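Local atomic coordinates of lytic polysaccharide monooxygenase ([Kitasatospora] papulosa, PDB entry 6NDQ), a protein that probably cleaves glycosidic bonds of cellulose oxidatively at a copper centre, as lytic polysaccharide monooxygenases of this family do. Residues A[136-141]-A[151-156]. Numbering follows the deposited sequence.
Sequences LVAETG and IPVTTS
V137, A138 and T140 meet I151, V153 and T155 at the edge of the beta-sandwich core of the LPMO fold, where strands 134-139 and 148-154 belong to different sheets. The backbone partners show this: V137 and A138 bond to V115, whereas I151 and V153 bond to V100 and F98. The local axes of these two edge strands come within 6.3 Å and run at 146°, roughly antiparallel but splayed. On strand 134-139 two consecutive residues, V137 and A138, stand opposite the one residue V115, forming a classic beta bulge, and the CB of each is directed at the opposing segment.

V137 branches to two partners. CG1, anti to the carbonyl carbon and beside the backbone N (chi1 -71°), lies 3.9 Å from T155 CG2, while CG2, between N and the carbonyl carbon, meets V153 CG1 at 3.6 Å. The other V153 methyl, CG2, is 4.0 Å from A138 CB, which also lies 4.1 Å from I151 CG2; the alanine methyl therefore touches both buried neighbours. Farther along, T140 CG2 packs against I151 CG2 at 3.7 Å, the two side chains crossing at about a right angle. OG1 of T140 is turned elsewhere, donating to a lone pair of G141 O within the plane of that carbonyl (C=O...OG1 angle 134°) and bonding to F113 N, while OG1 of T155 bonds to D96 O; each threonine thus leaves its methyl to the apolar seam. The polar link between the segments is a single water, which donates to V137 O at 2.9 Å and accepts from T154 N at 2.6 Å.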
ATOM      1  N   LEU A 136      13.955   0.665  -4.870  1.00 20.43           N
ATOM      2  CA  LEU A 136      13.667   1.939  -4.215  1.00 20.26           C
ATOM      3  C   LEU A 136      13.664   3.056  -5.247  1.00 19.40           C
ATOM      4  O   LEU A 136      14.650   3.231  -5.969  1.00 22.21           O
ATOM      5  CB  LEU A 136      14.703   2.220  -3.127  1.00 19.02           C
ATOM      6  CG  LEU A 136      14.675   3.554  -2.354  1.00 17.02           C
ATOM      7  CD1 LEU A 136      13.621   3.576  -1.289  1.00 19.49           C
ATOM      8  CD2 LEU A 136      16.049   3.909  -1.738  1.00 24.37           C
ATOM      9  N   VAL A 137      12.560   3.801  -5.342  1.00 19.34           N
ATOM     10  CA  VAL A 137      12.472   4.863  -6.335  1.00 19.16           C
ATOM     11  C   VAL A 137      12.329   6.257  -5.731  1.00 20.54           C
ATOM     12  O   VAL A 137      12.672   7.238  -6.408  1.00 21.14           O
ATOM     13  CB  VAL A 137      11.344   4.606  -7.365  1.00 17.14           C
ATOM     14  CG1 VAL A 137      11.706   3.436  -8.302  1.00 23.02           C
ATOM     15  CG2 VAL A 137      10.005   4.399  -6.692  1.00 20.56           C
ATOM     16  N   ALA A 138      11.870   6.405  -4.488  1.00 17.05           N
ATOM     17  CA  ALA A 138      11.869   7.714  -3.844  1.00 18.95           C
ATOM     18  C   ALA A 138      12.249   7.529  -2.381  1.00 17.36           C
ATOM     19  O   ALA A 138      11.912   6.510  -1.774  1.00 16.45           O
ATOM     20  CB  ALA A 138      10.500   8.406  -3.965  1.00 19.79           C
ATOM     21  N   GLU A 139      12.989   8.497  -1.832  1.00 18.38           N
ATOM     22  CA  GLU A 139      13.248   8.503  -0.397  1.00 18.12           C
ATOM     23  C   GLU A 139      13.359   9.949   0.057  1.00 21.63           C
ATOM     24  O   GLU A 139      14.073  10.740  -0.563  1.00 20.06           O
ATOM     25  CB  GLU A 139      14.523   7.745  -0.028  1.00 21.95           C
ATOM     26  CG  GLU A 139      14.627   7.586   1.468  1.00 21.19           C
ATOM     27  CD  GLU A 139      15.735   6.649   1.905  1.00 28.76           C
ATOM     28  OE1 GLU A 139      16.437   6.092   1.033  1.00 28.53           O
ATOM     29  OE2 GLU A 139      15.921   6.501   3.138  1.00 30.92           O
ATOM     30  N   THR A 140      12.667  10.287   1.133  1.00 21.10           N
ATOM     31  CA  THR A 140      12.542  11.678   1.532  1.00 21.63           C
ATOM     32  C   THR A 140      13.174  11.909   2.889  1.00 23.84           C
ATOM     33  O   THR A 140      13.509  10.979   3.623  1.00 25.49           O
ATOM     34  CB  THR A 140      11.083  12.133   1.609  1.00 19.10           C
ATOM     35  OG1 THR A 140      10.473  11.579   2.778  1.00 18.10           O
ATOM     36  CG2 THR A 140      10.297  11.729   0.342  1.00 20.27           C
ATOM     37  N   GLY A 141      13.312  13.194   3.201  1.00 26.49           N
ATOM     38  CA  GLY A 141      13.596  13.647   4.539  1.00 24.30           C
ATOM     39  C   GLY A 141      12.320  13.798   5.338  1.00 25.57           C
ATOM     40  O   GLY A 141      11.244  13.334   4.946  1.00 21.42           O
ATOM     41  N   ILE A 151       4.535  12.773  -1.942  1.00 19.60           N
ATOM     42  CA  ILE A 151       5.883  12.346  -2.298  1.00 17.11           C
ATOM     43  C   ILE A 151       5.980  12.326  -3.818  1.00 21.00           C
ATOM     44  O   ILE A 151       5.340  11.485  -4.475  1.00 20.17           O
ATOM     45  CB  ILE A 151       6.221  10.970  -1.714  1.00 18.85           C
ATOM     46  CG1 ILE A 151       5.946  10.950  -0.213  1.00 18.21           C
ATOM     47  CG2 ILE A 151       7.678  10.601  -2.047  1.00 19.24           C
ATOM     48  CD1 ILE A 151       5.616   9.579   0.264  1.00 20.38           C
ATOM     49  N   PRO A 152       6.761  13.215  -4.419  1.00 21.82           N
ATOM     50  CA  PRO A 152       6.953  13.161  -5.872  1.00 21.05           C
ATOM     51  C   PRO A 152       7.910  12.027  -6.218  1.00 21.24           C
ATOM     52  O   PRO A 152       8.932  11.824  -5.554  1.00 21.99           O
ATOM     53  CB  PRO A 152       7.538  14.539  -6.207  1.00 24.88           C
ATOM     54  CG  PRO A 152       8.250  14.956  -4.946  1.00 20.57           C
ATOM     55  CD  PRO A 152       7.486  14.336  -3.788  1.00 19.85           C
ATOM     56  N   VAL A 153       7.552  11.257  -7.238  1.00 18.89           N
ATOM     57  CA  VAL A 153       8.312  10.078  -7.632  1.00 21.28           C
ATOM     58  C   VAL A 153       8.615  10.184  -9.116  1.00 23.72           C
ATOM     59  O   VAL A 153       7.726  10.515  -9.909  1.00 25.58           O
ATOM     60  CB  VAL A 153       7.549   8.771  -7.343  1.00 18.18           C
ATOM     61  CG1 VAL A 153       8.456   7.567  -7.593  1.00 23.49           C
ATOM     62  CG2 VAL A 153       6.985   8.771  -5.929  1.00 18.66           C
ATOM     63  N   THR A 154       9.858   9.892  -9.496  1.00 19.85           N
ATOM     64  CA  THR A 154      10.258   9.876 -10.897  1.00 26.87           C
ATOM     65  C   THR A 154      10.807   8.494 -11.214  1.00 22.26           C
ATOM     66  O   THR A 154      11.633   7.968 -10.463  1.00 27.40           O
ATOM     67  CB  THR A 154      11.289  10.986 -11.201  1.00 27.90           C
ATOM     68  OG1 THR A 154      12.534  10.696 -10.561  1.00 34.16           O
ATOM     69  CG2 THR A 154      10.801  12.319 -10.667  1.00 22.57           C
ATOM     70  N   THR A 155      10.289   7.875 -12.271  1.00 22.70           N
ATOM     71  CA  THR A 155      10.776   6.587 -12.741  1.00 23.23           C
ATOM     72  C   THR A 155      10.897   6.613 -14.264  1.00 24.54           C
ATOM     73  O   THR A 155      10.416   7.522 -14.945  1.00 22.00           O
ATOM     74  CB  THR A 155       9.857   5.420 -12.324  1.00 25.60           C
ATOM     75  OG1 THR A 155       8.645   5.460 -13.087  1.00 23.69           O
ATOM     76  CG2 THR A 155       9.529   5.458 -10.834  1.00 22.85           C
ATOM     77  N   SER A 156      11.543   5.586 -14.793  1.00 20.87           N
ATOM     78  CA  SER A 156      11.665   5.416 -16.233  1.00 25.91           C
ATOM     79  C   SER A 156      11.715   3.931 -16.545  1.00 22.64           C
ATOM     80  O   SER A 156      12.171   3.134 -15.730  1.00 21.84           O
ATOM     81  CB  SER A 156      12.922   6.103 -16.779  1.00 28.27           C
ATOM     82  OG  SER A 156      14.088   5.445 -16.308  1.00 31.11           O
TER
HETATM   83  O   HOH W   1      11.662   9.669  -7.601  1.00 25.71           O